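Local coordinates for fatty Acyl-Adenylate Ligase (Escherichia coli, PDB 3PBK), which belongs to the AMP-binding enzyme family of the ANL clan, whose members pair a large N-terminal body with a smaller C-terminal domain, at residues R198-N203 with P418-S422; L295-W300 with Q324-D328; I491-Q497 with A556-Q561. One frame throughout, in Å; residues are numbered along the deposited sequence.

Interaction 1 (R198-N203 with P418-S422); sequences REVMAN and PSLMS
This contact docks a loop onto the first turns of a helix. Residues 198-203 lie on helix 197-211. Residues 418-422 follow strand 411-416 and precede helix 428-437. The two segments bury 346 Å² in total. The closest backbones are at E199 and S419, with CA to CA 4.4 Å. The helix is regular here: A202 N bonds R198 O at 2.9 Å, and N203 N bonds E199 O at 3.1 Å. In the loop, P418 and S419 have helical angles (-56/-34 and -69/-26). L420 (-49/140) then turns the chain into an extended course past E199.

E199 is the main polar anchor. With chi1 m and chi2 t, it reaches along the loop and places its CG 3.4 Å from P418 O. S422, with chi1 m, donates from OG to E199 OE2 at 2.7 Å. The other carboxylate oxygen, OE1, accepts a hydrogen bond from T196 N, just before the helix. One acid thus ties the loop to the start of the helix. R198 has chi1 t and brings NH2 to 3.5 Å from P418 O. R198 NH1 makes a long salt bridge of 3.9 Å to E199 OE2.

One turn on, A202 points toward the loop, and its CB packs against P418 CB at 3.2 Å. S419 OG lies 3.6 Å from A202 C. L420 and M421 point away from the helix segment and touch I434 of helix 428-437. The N203 side chain is about 7 Å from the bound 1ZZ. The arrangement joins the antiparallel-sheet part of the ANL N-terminal body to a helix beside the ligand pocket.

Interaction 2 (L295-W300 with Q324-D328); sequences LDLSCW and QVNFD
A Schellman motif ends helix 312-322, and the loop that follows it packs here on the loop entering strand 302-305. N326 is the C-prime residue of the motif, with positive phi (73/34), and F327 N bonds back to F322 O. Residues 295-300 answer with a type I turn from L297 to W300, closed by W300 N to L297 O at 3.1 Å. Before the turn, L295 (-70/124) and D296 (-130/128) are extended. The nearest CA pairs are D296-V325 and L297-F327, both 5.1 Å. The segments bury 367 Å² between them.

One backbone hydrogen bond joins the two loops: L297 N to V325 O, 2.9 Å, with an angle of 134°. The same V325 O takes a CA-H contact from D296 CA at 3.6 Å. N326 O takes another from S298 CA, also at 3.6 Å. S298 OG, in the turn, gives D296 OD1, just before it, a weak hydrogen bond of 3.2 Å.

V325, with chi1 m, is the main apolar plug. V325 CG1 meets L295 CB at 3.8 Å and V325 CG2 meets L297 CD2 at 3.9 Å. W300 and F327, both chi1 t, form an offset edge-to-face pair. The edge of F327 meets the face of the W300 six-membered ring, with centroids 5.3 Å apart and planes at 64°.

F327 also makes edge-to-face pairs with F318 of helix 312-322 and F332 of strand 332-337, while W300 pairs with W261 of helix 260-267. The two loops lead into the neighbouring parallel strands 302-305 and 332-337, which helix 312-322 connects as a beta-alpha-beta crossover.

Interaction 3 (I491-Q497 with A556-Q561); sequences IAFVTAQ and AKKRYQ
Here a helix packs on a sheet in the small C-terminal domain of the ANL fold. Strand 490-494 is an outer strand of a three-stranded mixed sheet, and helix 553-564 lies across it. The axes of the short segments 491-494 and 556-561 approach to 8.9 Å and cross at -61°. The nearest CA pairs are I491-A556 at 8.0 Å, F493-K557 at 6.2 Å and T495-Q561 at 6.7 Å.

In the backbone, I491 to V494 are extended, and the chain leaves the strand at T495 (-70/164). A496 (-70/-14) begins the bend away. The helix is regular, with Y560 N to A556 O at 3.0 Å and Q561 N to K557 O at 3.1 Å.

Apolar packing starts at the strand's I491 (chi1 m, chi2 t), whose CD1 is 4.3 Å from A556 CB. F493 CE1 is also 4.3 Å from A556 CB. A556 and Y560 further touch the neighbouring strand 500-505, so the helix covers two strands.

Polar groups gather at the end of the strand. The Q561 side chain, with chi1 t and chi2 p, reaches T495, A496 and Q497. T495 OG1 sits 3.4 Å from Y560 CE1.

Ring contacts centre on F493, which points toward the helix with chi1 p and chi2 -90°. F493 and Y560 (chi1 t) form an offset edge-to-face pair, the edge of F493 toward the face of Y560, with centroids 5.7 Å apart and planes at 72°. K557 runs out fully extended, all t, and its CG lies 3.5 Å from F493 CD2. K557 CA makes a CH-pi contact over the F493 face, 3.6 Å from the ring centroid and 18° off its normal.

From the N terminus, interaction 1 opens first, on helix 197-211. Interaction 2 opens and closes inside its long loop, joining 295-300 to 324-328 across a short loop of 23 residues. Interaction 1 closes at 418-422. Interaction 3 then follows in series, closing 58 residues between 491-497 and 556-561. No loops cross. Interaction 2 joins two loops that lead into adjacent strands of the nine-stranded mixed sheet, interaction 1 brings the antiparallel-sheet part onto a helix, and interaction 3 holds the C-terminal domain's own sheet and helix together. The contacts do not touch. The centre of interaction 1 is about 35 Å from those of interactions 2 and 3, which lie about 43 Å apart.

Interaction 1 (R198-N203 with P418-S422)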
ATOM      1  N   ARG A 198      -0.893  20.601  -2.289  1.00 18.45           N
ATOM      2  CA  ARG A 198      -0.554  20.958  -0.914  1.00 18.73           C
ATOM      3  C   ARG A 198      -0.497  19.734  -0.019  1.00 18.27           C
ATOM      4  O   ARG A 198       0.405  19.600   0.810  1.00 17.87           O
ATOM      5  CB  ARG A 198      -1.545  21.955  -0.325  1.00 19.02           C
ATOM      6  CG  ARG A 198      -1.149  22.396   1.073  1.00 19.00           C
ATOM      7  CD  ARG A 198      -2.295  23.045   1.797  1.00 20.25           C
ATOM      8  NE  ARG A 198      -3.020  22.100   2.642  1.00 20.76           N
ATOM      9  CZ  ARG A 198      -4.243  21.633   2.386  1.00 21.61           C
ATOM     10  NH1 ARG A 198      -4.910  22.001   1.284  1.00 21.66           N
ATOM     11  NH2 ARG A 198      -4.805  20.782   3.241  1.00 21.03           N
ATOM     12  N   GLU A 199      -1.469  18.849  -0.196  1.00 17.91           N
ATOM     13  CA  GLU A 199      -1.569  17.653   0.617  1.00 17.16           C
ATOM     14  C   GLU A 199      -0.426  16.680   0.342  1.00 17.06           C
ATOM     15  O   GLU A 199       0.252  16.234   1.268  1.00 16.80           O
ATOM     16  CB  GLU A 199      -2.934  17.003   0.406  1.00 17.34           C
ATOM     17  CG  GLU A 199      -4.062  17.873   0.952  1.00 18.20           C
ATOM     18  CD  GLU A 199      -5.413  17.635   0.286  1.00 18.48           C
ATOM     19  OE1 GLU A 199      -5.575  16.611  -0.419  1.00 18.30           O
ATOM     20  OE2 GLU A 199      -6.314  18.480   0.473  1.00 18.38           O
ATOM     21  N   VAL A 200      -0.188  16.354  -0.922  1.00 17.02           N
ATOM     22  CA  VAL A 200       0.882  15.411  -1.221  1.00 17.34           C
ATOM     23  C   VAL A 200       2.234  15.994  -0.797  1.00 17.95           C
ATOM     24  O   VAL A 200       3.156  15.257  -0.451  1.00 17.84           O
ATOM     25  CB  VAL A 200       0.908  14.984  -2.711  1.00 17.27           C
ATOM     26  CG1 VAL A 200       1.574  16.045  -3.552  1.00 18.53           C
ATOM     27  CG2 VAL A 200       1.635  13.657  -2.879  1.00 15.91           C
HETATM   28  N   MSE A 201       2.350  17.319  -0.811  1.00 18.30           N
HETATM   29  CA  MSE A 201       3.592  17.953  -0.391  1.00 18.00           C
HETATM   30  C   MSE A 201       3.745  17.917   1.122  1.00 17.66           C
HETATM   31  O   MSE A 201       4.830  17.649   1.630  1.00 17.88           O
HETATM   32  CB  MSE A 201       3.699  19.375  -0.923  1.00 18.27           C
HETATM   33  CG  MSE A 201       3.969  19.432  -2.416  1.00 21.00           C
HETATM   34 SE   MSE A 201       5.384  18.211  -3.085  1.00 38.33          SE
HETATM   35  CE  MSE A 201       6.889  18.797  -1.960  1.00 21.89           C
ATOM     36  N   ALA A 202       2.655  18.177   1.840  1.00 17.65           N
ATOM     37  CA  ALA A 202       2.664  18.103   3.302  1.00 17.34           C
ATOM     38  C   ALA A 202       3.171  16.747   3.747  1.00 16.55           C
ATOM     39  O   ALA A 202       3.976  16.655   4.682  1.00 15.72           O
ATOM     40  CB  ALA A 202       1.269  18.370   3.892  1.00 16.17           C
ATOM     41  N   ASN A 203       2.695  15.703   3.071  1.00 15.76           N
ATOM     42  CA  ASN A 203       3.081  14.359   3.437  1.00 16.32           C
ATOM     43  C   ASN A 203       4.510  14.056   3.021  1.00 16.80           C
ATOM     44  O   ASN A 203       5.283  13.527   3.809  1.00 17.21           O
ATOM     45  CB  ASN A 203       2.119  13.312   2.883  1.00 15.77           C
ATOM     46  CG  ASN A 203       2.089  12.051   3.731  1.00 15.03           C
ATOM     47  OD1 ASN A 203       1.790  12.109   4.913  1.00 15.21           O
ATOM     48  ND2 ASN A 203       2.409  10.913   3.133  1.00 15.11           N
ATOM     49  N   PRO A 418      -2.254  18.530   7.525  1.00 15.63           N
ATOM     50  CA  PRO A 418      -2.074  18.993   6.143  1.00 16.04           C
ATOM     51  C   PRO A 418      -2.138  17.882   5.098  1.00 17.02           C
ATOM     52  O   PRO A 418      -2.603  18.128   3.980  1.00 17.40           O
ATOM     53  CB  PRO A 418      -0.669  19.578   6.157  1.00 15.44           C
ATOM     54  CG  PRO A 418      -0.398  19.871   7.574  1.00 16.76           C
ATOM     55  CD  PRO A 418      -1.071  18.799   8.346  1.00 15.80           C
ATOM     56  N   SER A 419      -1.663  16.691   5.449  1.00 16.25           N
ATOM     57  CA  SER A 419      -1.644  15.570   4.522  1.00 15.95           C
ATOM     58  C   SER A 419      -3.038  15.055   4.195  1.00 16.25           C
ATOM     59  O   SER A 419      -3.252  14.479   3.140  1.00 16.72           O
ATOM     60  CB  SER A 419      -0.804  14.434   5.093  1.00 16.22           C
ATOM     61  OG  SER A 419       0.546  14.839   5.238  1.00 16.75           O
ATOM     62  N   LEU A 420      -3.985  15.265   5.100  1.00 16.40           N
ATOM     63  CA  LEU A 420      -5.338  14.750   4.926  1.00 16.17           C
ATOM     64  C   LEU A 420      -5.888  15.089   3.548  1.00 17.58           C
ATOM     65  O   LEU A 420      -5.684  16.199   3.046  1.00 17.82           O
ATOM     66  CB  LEU A 420      -6.259  15.337   5.985  1.00 15.94           C
ATOM     67  CG  LEU A 420      -7.324  14.420   6.575  1.00 15.96           C
ATOM     68  CD1 LEU A 420      -8.532  15.234   6.984  1.00 15.98           C
ATOM     69  CD2 LEU A 420      -7.720  13.367   5.581  1.00 16.83           C
HETATM   70  N   MSE A 421      -6.602  14.138   2.947  1.00 17.51           N
HETATM   71  CA  MSE A 421      -7.194  14.329   1.635  1.00 17.19           C
HETATM   72  C   MSE A 421      -8.268  15.396   1.690  1.00 18.17           C
HETATM   73  O   MSE A 421      -8.530  15.979   2.744  1.00 18.42           O
HETATM   74  CB  MSE A 421      -7.826  13.039   1.158  1.00 17.75           C
HETATM   75  CG  MSE A 421      -9.027  12.636   1.975  1.00 19.34           C
HETATM   76 SE   MSE A 421      -9.995  11.120   1.205  1.00 28.99          SE
HETATM   77  CE  MSE A 421     -11.397  10.957   2.560  1.00 21.87           C
ATOM     78  N   SER A 422      -8.896  15.650   0.549  1.00 18.21           N
ATOM     79  CA  SER A 422      -9.956  16.639   0.480  1.00 17.68           C
ATOM     80  C   SER A 422     -11.291  15.933   0.575  1.00 18.13           C
ATOM     81  O   SER A 422     -12.304  16.524   0.961  1.00 17.92           O
ATOM     82  CB  SER A 422      -9.853  17.428  -0.817  1.00 17.96           C
ATOM     83  OG  SER A 422      -8.572  18.035  -0.937  1.00 17.48           O
TER

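Interaction 2 (L295-W300 with Q324-D328)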
ATOM      1  N   LEU A 295      25.488 -11.130  -1.038  1.00 38.49           N
ATOM      2  CA  LEU A 295      24.852 -10.153  -0.163  1.00 34.74           C
ATOM      3  C   LEU A 295      25.734  -9.535   0.911  1.00 31.09           C
ATOM      4  O   LEU A 295      26.350 -10.225   1.721  1.00 30.30           O
ATOM      5  CB  LEU A 295      23.599 -10.748   0.480  1.00 33.97           C
ATOM      6  CG  LEU A 295      22.592 -11.306  -0.517  1.00 34.18           C
ATOM      7  CD1 LEU A 295      21.282 -11.568   0.186  1.00 31.90           C
ATOM      8  CD2 LEU A 295      22.415 -10.346  -1.678  1.00 31.44           C
ATOM      9  N   ASP A 296      25.782  -8.214   0.892  1.00 28.93           N
ATOM     10  CA  ASP A 296      26.231  -7.460   2.034  1.00 27.54           C
ATOM     11  C   ASP A 296      25.178  -6.409   2.262  1.00 26.72           C
ATOM     12  O   ASP A 296      24.817  -5.693   1.342  1.00 27.46           O
ATOM     13  CB  ASP A 296      27.551  -6.785   1.755  1.00 27.68           C
ATOM     14  CG  ASP A 296      28.087  -6.094   2.966  1.00 28.13           C
ATOM     15  OD1 ASP A 296      27.813  -6.588   4.086  1.00 27.00           O
ATOM     16  OD2 ASP A 296      28.765  -5.058   2.801  1.00 30.26           O
ATOM     17  N   LEU A 297      24.673  -6.314   3.481  1.00 26.20           N
ATOM     18  CA  LEU A 297      23.494  -5.500   3.729  1.00 24.76           C
ATOM     19  C   LEU A 297      23.720  -4.415   4.773  1.00 23.49           C
ATOM     20  O   LEU A 297      22.771  -3.822   5.273  1.00 22.90           O
ATOM     21  CB  LEU A 297      22.318  -6.398   4.126  1.00 24.78           C
ATOM     22  CG  LEU A 297      21.274  -6.692   3.048  1.00 23.35           C
ATOM     23  CD1 LEU A 297      21.870  -6.616   1.659  1.00 24.50           C
ATOM     24  CD2 LEU A 297      20.613  -8.028   3.298  1.00 23.13           C
ATOM     25  N   SER A 298      24.982  -4.151   5.086  1.00 24.17           N
ATOM     26  CA  SER A 298      25.343  -3.116   6.056  1.00 23.94           C
ATOM     27  C   SER A 298      24.911  -1.720   5.605  1.00 21.61           C
ATOM     28  O   SER A 298      24.639  -0.843   6.422  1.00 20.83           O
ATOM     29  CB  SER A 298      26.850  -3.154   6.307  1.00 24.99           C
ATOM     30  OG  SER A 298      27.547  -3.568   5.139  1.00 24.83           O
ATOM     31  N   CYS A 299      24.848  -1.539   4.292  1.00 21.46           N
ATOM     32  CA  CYS A 299      24.443  -0.288   3.672  1.00 21.88           C
ATOM     33  C   CYS A 299      22.948   0.004   3.879  1.00 21.71           C
ATOM     34  O   CYS A 299      22.499   1.162   3.806  1.00 20.40           O
ATOM     35  CB  CYS A 299      24.733  -0.371   2.175  1.00 22.23           C
ATOM     36  SG  CYS A 299      23.766  -1.679   1.333  1.00 24.02           S
ATOM     37  N   TRP A 300      22.179  -1.056   4.110  1.00 21.08           N
ATOM     38  CA  TRP A 300      20.745  -0.919   4.286  1.00 20.50           C
ATOM     39  C   TRP A 300      20.481  -0.200   5.598  1.00 20.46           C
ATOM     40  O   TRP A 300      20.571  -0.796   6.670  1.00 21.59           O
ATOM     41  CB  TRP A 300      20.061  -2.286   4.281  1.00 20.88           C
ATOM     42  CG  TRP A 300      18.588  -2.222   3.997  1.00 20.04           C
ATOM     43  CD1 TRP A 300      17.820  -1.098   3.903  1.00 19.58           C
ATOM     44  CD2 TRP A 300      17.701  -3.328   3.795  1.00 20.21           C
ATOM     45  NE1 TRP A 300      16.514  -1.433   3.639  1.00 19.07           N
ATOM     46  CE2 TRP A 300      16.412  -2.798   3.572  1.00 19.93           C
ATOM     47  CE3 TRP A 300      17.867  -4.712   3.777  1.00 20.01           C
ATOM     48  CZ2 TRP A 300      15.299  -3.607   3.332  1.00 19.49           C
ATOM     49  CZ3 TRP A 300      16.756  -5.513   3.532  1.00 20.14           C
ATOM     50  CH2 TRP A 300      15.493  -4.958   3.314  1.00 18.72           C
ATOM     51  N   GLN A 324      23.747 -13.032   9.036  1.00 26.36           N
ATOM     52  CA  GLN A 324      24.979 -13.531   8.406  1.00 28.16           C
ATOM     53  C   GLN A 324      25.511 -12.703   7.216  1.00 28.80           C
ATOM     54  O   GLN A 324      26.700 -12.757   6.900  1.00 29.20           O
ATOM     55  CB  GLN A 324      24.832 -15.003   8.010  1.00 29.10           C
ATOM     56  CG  GLN A 324      23.645 -15.284   7.104  1.00 31.22           C
ATOM     57  CD  GLN A 324      23.394 -16.773   6.901  1.00 34.84           C
ATOM     58  OE1 GLN A 324      24.294 -17.520   6.512  1.00 36.56           O
ATOM     59  NE2 GLN A 324      22.162 -17.210   7.161  1.00 34.19           N
ATOM     60  N   VAL A 325      24.639 -11.940   6.564  1.00 27.83           N
ATOM     61  CA  VAL A 325      25.072 -11.048   5.494  1.00 27.11           C
ATOM     62  C   VAL A 325      24.972  -9.593   5.928  1.00 26.17           C
ATOM     63  O   VAL A 325      24.835  -8.696   5.103  1.00 26.22           O
ATOM     64  CB  VAL A 325      24.241 -11.245   4.220  1.00 28.18           C
ATOM     65  CG1 VAL A 325      24.504 -12.620   3.631  1.00 31.38           C
ATOM     66  CG2 VAL A 325      22.763 -11.041   4.521  1.00 26.99           C
ATOM     67  N   ASN A 326      25.015  -9.377   7.235  1.00 26.24           N
ATOM     68  CA  ASN A 326      25.093  -8.036   7.821  1.00 25.96           C
ATOM     69  C   ASN A 326      23.839  -7.193   7.777  1.00 24.95           C
ATOM     70  O   ASN A 326      23.928  -5.976   7.655  1.00 25.29           O
ATOM     71  CB  ASN A 326      26.247  -7.231   7.229  1.00 25.68           C
ATOM     72  CG  ASN A 326      27.575  -7.789   7.609  1.00 26.27           C
ATOM     73  OD1 ASN A 326      28.008  -8.802   7.051  1.00 28.61           O
ATOM     74  ND2 ASN A 326      28.235  -7.158   8.580  1.00 25.76           N
ATOM     75  N   PHE A 327      22.678  -7.821   7.888  1.00 24.14           N
ATOM     76  CA  PHE A 327      21.466  -7.053   8.108  1.00 22.99           C
ATOM     77  C   PHE A 327      21.338  -6.668   9.587  1.00 22.75           C
ATOM     78  O   PHE A 327      21.243  -7.531  10.462  1.00 23.31           O
ATOM     79  CB  PHE A 327      20.233  -7.829   7.653  1.00 22.66           C
ATOM     80  CG  PHE A 327      18.946  -7.113   7.926  1.00 22.24           C
ATOM     81  CD1 PHE A 327      18.522  -6.085   7.096  1.00 21.94           C
ATOM     82  CD2 PHE A 327      18.168  -7.450   9.025  1.00 21.81           C
ATOM     83  CE1 PHE A 327      17.341  -5.416   7.353  1.00 21.10           C
ATOM     84  CE2 PHE A 327      16.986  -6.783   9.287  1.00 20.98           C
ATOM     85  CZ  PHE A 327      16.574  -5.769   8.456  1.00 20.86           C
ATOM     86  N   ASP A 328      21.347  -5.369   9.871  1.00 21.95           N
ATOM     87  CA  ASP A 328      21.124  -4.900  11.232  1.00 21.51           C
ATOM     88  C   ASP A 328      19.621  -4.818  11.500  1.00 21.47           C
ATOM     89  O   ASP A 328      18.899  -4.097  10.815  1.00 21.53           O
ATOM     90  CB  ASP A 328      21.788  -3.534  11.438  1.00 20.96           C
ATOM     91  CG  ASP A 328      21.666  -3.025  12.873  1.00 22.20           C
ATOM     92  OD1 ASP A 328      21.237  -3.798  13.766  1.00 22.67           O
ATOM     93  OD2 ASP A 328      22.008  -1.843  13.108  1.00 22.37           O
TER

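Interaction 3 (I491-Q497 with A556-Q561)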
ATOM      1  N   ILE A 491      -8.059 -16.914   5.325  1.00 25.59           N
ATOM      2  CA  ILE A 491      -8.965 -15.809   5.616  1.00 25.06           C
ATOM      3  C   ILE A 491     -10.019 -16.236   6.630  1.00 25.27           C
ATOM      4  O   ILE A 491     -10.662 -17.281   6.467  1.00 24.52           O
ATOM      5  CB  ILE A 491      -9.748 -15.402   4.383  1.00 26.22           C
ATOM      6  CG1 ILE A 491      -8.813 -15.083   3.233  1.00 30.08           C
ATOM      7  CG2 ILE A 491     -10.637 -14.213   4.688  1.00 27.84           C
ATOM      8  CD1 ILE A 491      -9.528 -15.093   1.897  1.00 35.96           C
ATOM      9  N   ALA A 492     -10.208 -15.421   7.664  1.00 24.63           N
ATOM     10  CA  ALA A 492     -11.232 -15.693   8.656  1.00 23.99           C
ATOM     11  C   ALA A 492     -12.259 -14.563   8.713  1.00 24.52           C
ATOM     12  O   ALA A 492     -11.929 -13.389   8.584  1.00 24.49           O
ATOM     13  CB  ALA A 492     -10.605 -15.933  10.015  1.00 22.41           C
ATOM     14  N   PHE A 493     -13.519 -14.935   8.883  1.00 25.84           N
ATOM     15  CA  PHE A 493     -14.586 -13.964   9.064  1.00 26.64           C
ATOM     16  C   PHE A 493     -15.797 -14.648   9.681  1.00 26.71           C
ATOM     17  O   PHE A 493     -15.858 -15.879   9.761  1.00 26.24           O
ATOM     18  CB  PHE A 493     -14.951 -13.303   7.738  1.00 27.62           C
ATOM     19  CG  PHE A 493     -15.411 -14.267   6.689  1.00 28.49           C
ATOM     20  CD1 PHE A 493     -14.504 -14.857   5.825  1.00 28.53           C
ATOM     21  CD2 PHE A 493     -16.752 -14.584   6.561  1.00 29.21           C
ATOM     22  CE1 PHE A 493     -14.930 -15.744   4.855  1.00 29.30           C
ATOM     23  CE2 PHE A 493     -17.179 -15.471   5.601  1.00 30.07           C
ATOM     24  CZ  PHE A 493     -16.267 -16.051   4.746  1.00 30.45           C
ATOM     25  N   VAL A 494     -16.753 -13.849  10.134  1.00 27.55           N
ATOM     26  CA  VAL A 494     -17.962 -14.409  10.711  1.00 29.18           C
ATOM     27  C   VAL A 494     -19.153 -14.190   9.786  1.00 31.26           C
ATOM     28  O   VAL A 494     -19.389 -13.087   9.298  1.00 30.75           O
ATOM     29  CB  VAL A 494     -18.254 -13.857  12.124  1.00 27.73           C
ATOM     30  CG1 VAL A 494     -18.269 -12.340  12.126  1.00 26.83           C
ATOM     31  CG2 VAL A 494     -19.557 -14.414  12.647  1.00 30.97           C
ATOM     32  N   THR A 495     -19.884 -15.268   9.530  1.00 33.35           N
ATOM     33  CA  THR A 495     -21.050 -15.227   8.665  1.00 34.72           C
ATOM     34  C   THR A 495     -22.175 -14.450   9.344  1.00 36.30           C
ATOM     35  O   THR A 495     -22.127 -14.196  10.547  1.00 35.99           O
ATOM     36  CB  THR A 495     -21.503 -16.649   8.297  1.00 36.45           C
ATOM     37  OG1 THR A 495     -22.156 -16.618   7.029  1.00 41.71           O
ATOM     38  CG2 THR A 495     -22.434 -17.230   9.345  1.00 35.63           C
ATOM     39  N   ALA A 496     -23.178 -14.047   8.579  1.00 38.22           N
ATOM     40  CA  ALA A 496     -24.270 -13.274   9.159  1.00 38.88           C
ATOM     41  C   ALA A 496     -25.140 -14.131  10.079  1.00 39.17           C
ATOM     42  O   ALA A 496     -25.934 -13.604  10.850  1.00 38.99           O
ATOM     43  CB  ALA A 496     -25.105 -12.618   8.074  1.00 39.18           C
ATOM     44  N   GLN A 497     -24.983 -15.452   9.992  1.00 40.08           N
ATOM     45  CA  GLN A 497     -25.667 -16.387  10.895  1.00 40.46           C
ATOM     46  C   GLN A 497     -24.827 -16.653  12.145  1.00 39.33           C
ATOM     47  O   GLN A 497     -25.107 -17.576  12.922  1.00 38.79           O
ATOM     48  CB  GLN A 497     -25.985 -17.710  10.185  1.00 41.38           C
ATOM     49  CG  GLN A 497     -27.008 -17.599   9.047  1.00 43.39           C
ATOM     50  CD  GLN A 497     -26.424 -17.009   7.768  1.00 44.26           C
ATOM     51  OE1 GLN A 497     -26.922 -16.007   7.259  1.00 43.61           O
ATOM     52  NE2 GLN A 497     -25.367 -17.636   7.244  1.00 44.67           N
ATOM     53  N   ALA A 556     -14.553 -11.452   0.786  1.00 37.83           N
ATOM     54  CA  ALA A 556     -14.796 -12.884   0.901  1.00 37.30           C
ATOM     55  C   ALA A 556     -16.015 -13.173   1.776  1.00 37.17           C
ATOM     56  O   ALA A 556     -16.754 -14.127   1.520  1.00 38.28           O
ATOM     57  CB  ALA A 556     -13.568 -13.589   1.449  1.00 36.03           C
ATOM     58  N   LYS A 557     -16.219 -12.351   2.803  1.00 35.67           N
ATOM     59  CA  LYS A 557     -17.347 -12.514   3.722  1.00 35.39           C
ATOM     60  C   LYS A 557     -18.694 -12.392   3.010  1.00 38.22           C
ATOM     61  O   LYS A 557     -19.647 -13.095   3.338  1.00 38.75           O
ATOM     62  CB  LYS A 557     -17.260 -11.502   4.875  1.00 35.30           C
ATOM     63  CG  LYS A 557     -18.429 -11.554   5.868  1.00 34.45           C
ATOM     64  CD  LYS A 557     -18.262 -10.546   7.006  1.00 32.58           C
ATOM     65  CE  LYS A 557     -19.482 -10.557   7.933  1.00 32.58           C
ATOM     66  NZ  LYS A 557     -19.337  -9.663   9.128  1.00 28.15           N
ATOM     67  N   LYS A 558     -18.775 -11.493   2.036  1.00 39.83           N
ATOM     68  CA  LYS A 558     -20.024 -11.292   1.312  1.00 40.20           C
ATOM     69  C   LYS A 558     -20.171 -12.288   0.173  1.00 40.61           C
ATOM     70  O   LYS A 558     -21.251 -12.824  -0.043  1.00 42.65           O
ATOM     71  CB  LYS A 558     -20.167  -9.842   0.834  1.00 39.80           C
ATOM     72  CG  LYS A 558     -20.866  -8.946   1.873  1.00 43.06           C
ATOM     73  CD  LYS A 558     -20.189  -9.012   3.267  1.00 41.75           C
ATOM     74  CE  LYS A 558     -21.147  -8.684   4.434  1.00 39.96           C
ATOM     75  NZ  LYS A 558     -21.952  -9.866   4.900  1.00 39.23           N
ATOM     76  N   ARG A 559     -19.085 -12.541  -0.547  1.00 39.61           N
ATOM     77  CA  ARG A 559     -19.078 -13.605  -1.541  1.00 41.64           C
ATOM     78  C   ARG A 559     -19.723 -14.854  -0.968  1.00 43.26           C
ATOM     79  O   ARG A 559     -20.583 -15.473  -1.600  1.00 44.46           O
ATOM     80  CB  ARG A 559     -17.651 -13.958  -1.925  1.00 42.41           C
ATOM     81  CG  ARG A 559     -17.196 -13.414  -3.237  1.00 43.18           C
ATOM     82  CD  ARG A 559     -16.011 -14.217  -3.720  1.00 45.20           C
ATOM     83  NE  ARG A 559     -15.231 -13.457  -4.685  1.00 49.29           N
ATOM     84  CZ  ARG A 559     -14.175 -12.717  -4.367  1.00 51.42           C
ATOM     85  NH1 ARG A 559     -13.762 -12.652  -3.102  1.00 48.53           N
ATOM     86  NH2 ARG A 559     -13.530 -12.054  -5.317  1.00 51.69           N
ATOM     87  N   TYR A 560     -19.272 -15.222   0.231  1.00 41.86           N
ATOM     88  CA  TYR A 560     -19.772 -16.389   0.943  1.00 41.37           C
ATOM     89  C   TYR A 560     -21.248 -16.208   1.313  1.00 43.80           C
ATOM     90  O   TYR A 560     -22.059 -17.107   1.089  1.00 45.91           O
ATOM     91  CB  TYR A 560     -18.919 -16.645   2.192  1.00 38.35           C
ATOM     92  CG  TYR A 560     -19.396 -17.794   3.062  1.00 37.69           C
ATOM     93  CD1 TYR A 560     -20.503 -17.650   3.898  1.00 37.40           C
ATOM     94  CD2 TYR A 560     -18.731 -19.018   3.057  1.00 34.73           C
ATOM     95  CE1 TYR A 560     -20.944 -18.693   4.691  1.00 36.96           C
ATOM     96  CE2 TYR A 560     -19.162 -20.068   3.852  1.00 34.54           C
ATOM     97  CZ  TYR A 560     -20.274 -19.902   4.666  1.00 36.13           C
ATOM     98  OH  TYR A 560     -20.714 -20.944   5.462  1.00 36.09           O
ATOM     99  N   GLN A 561     -21.586 -15.043   1.870  1.00 42.76           N
ATOM    100  CA  GLN A 561     -22.962 -14.708   2.255  1.00 43.64           C
ATOM    101  C   GLN A 561     -23.939 -14.782   1.083  1.00 46.38           C
ATOM    102  O   GLN A 561     -24.977 -15.442   1.166  1.00 47.51           O
ATOM    103  CB  GLN A 561     -23.015 -13.297   2.841  1.00 44.44           C
ATOM    104  CG  GLN A 561     -24.188 -13.070   3.765  1.00 45.09           C
ATOM    105  CD  GLN A 561     -24.023 -13.841   5.055  1.00 46.28           C
ATOM    106  OE1 GLN A 561     -24.620 -14.910   5.237  1.00 47.00           O
ATOM    107  NE2 GLN A 561     -23.178 -13.322   5.951  1.00 43.15           N
TER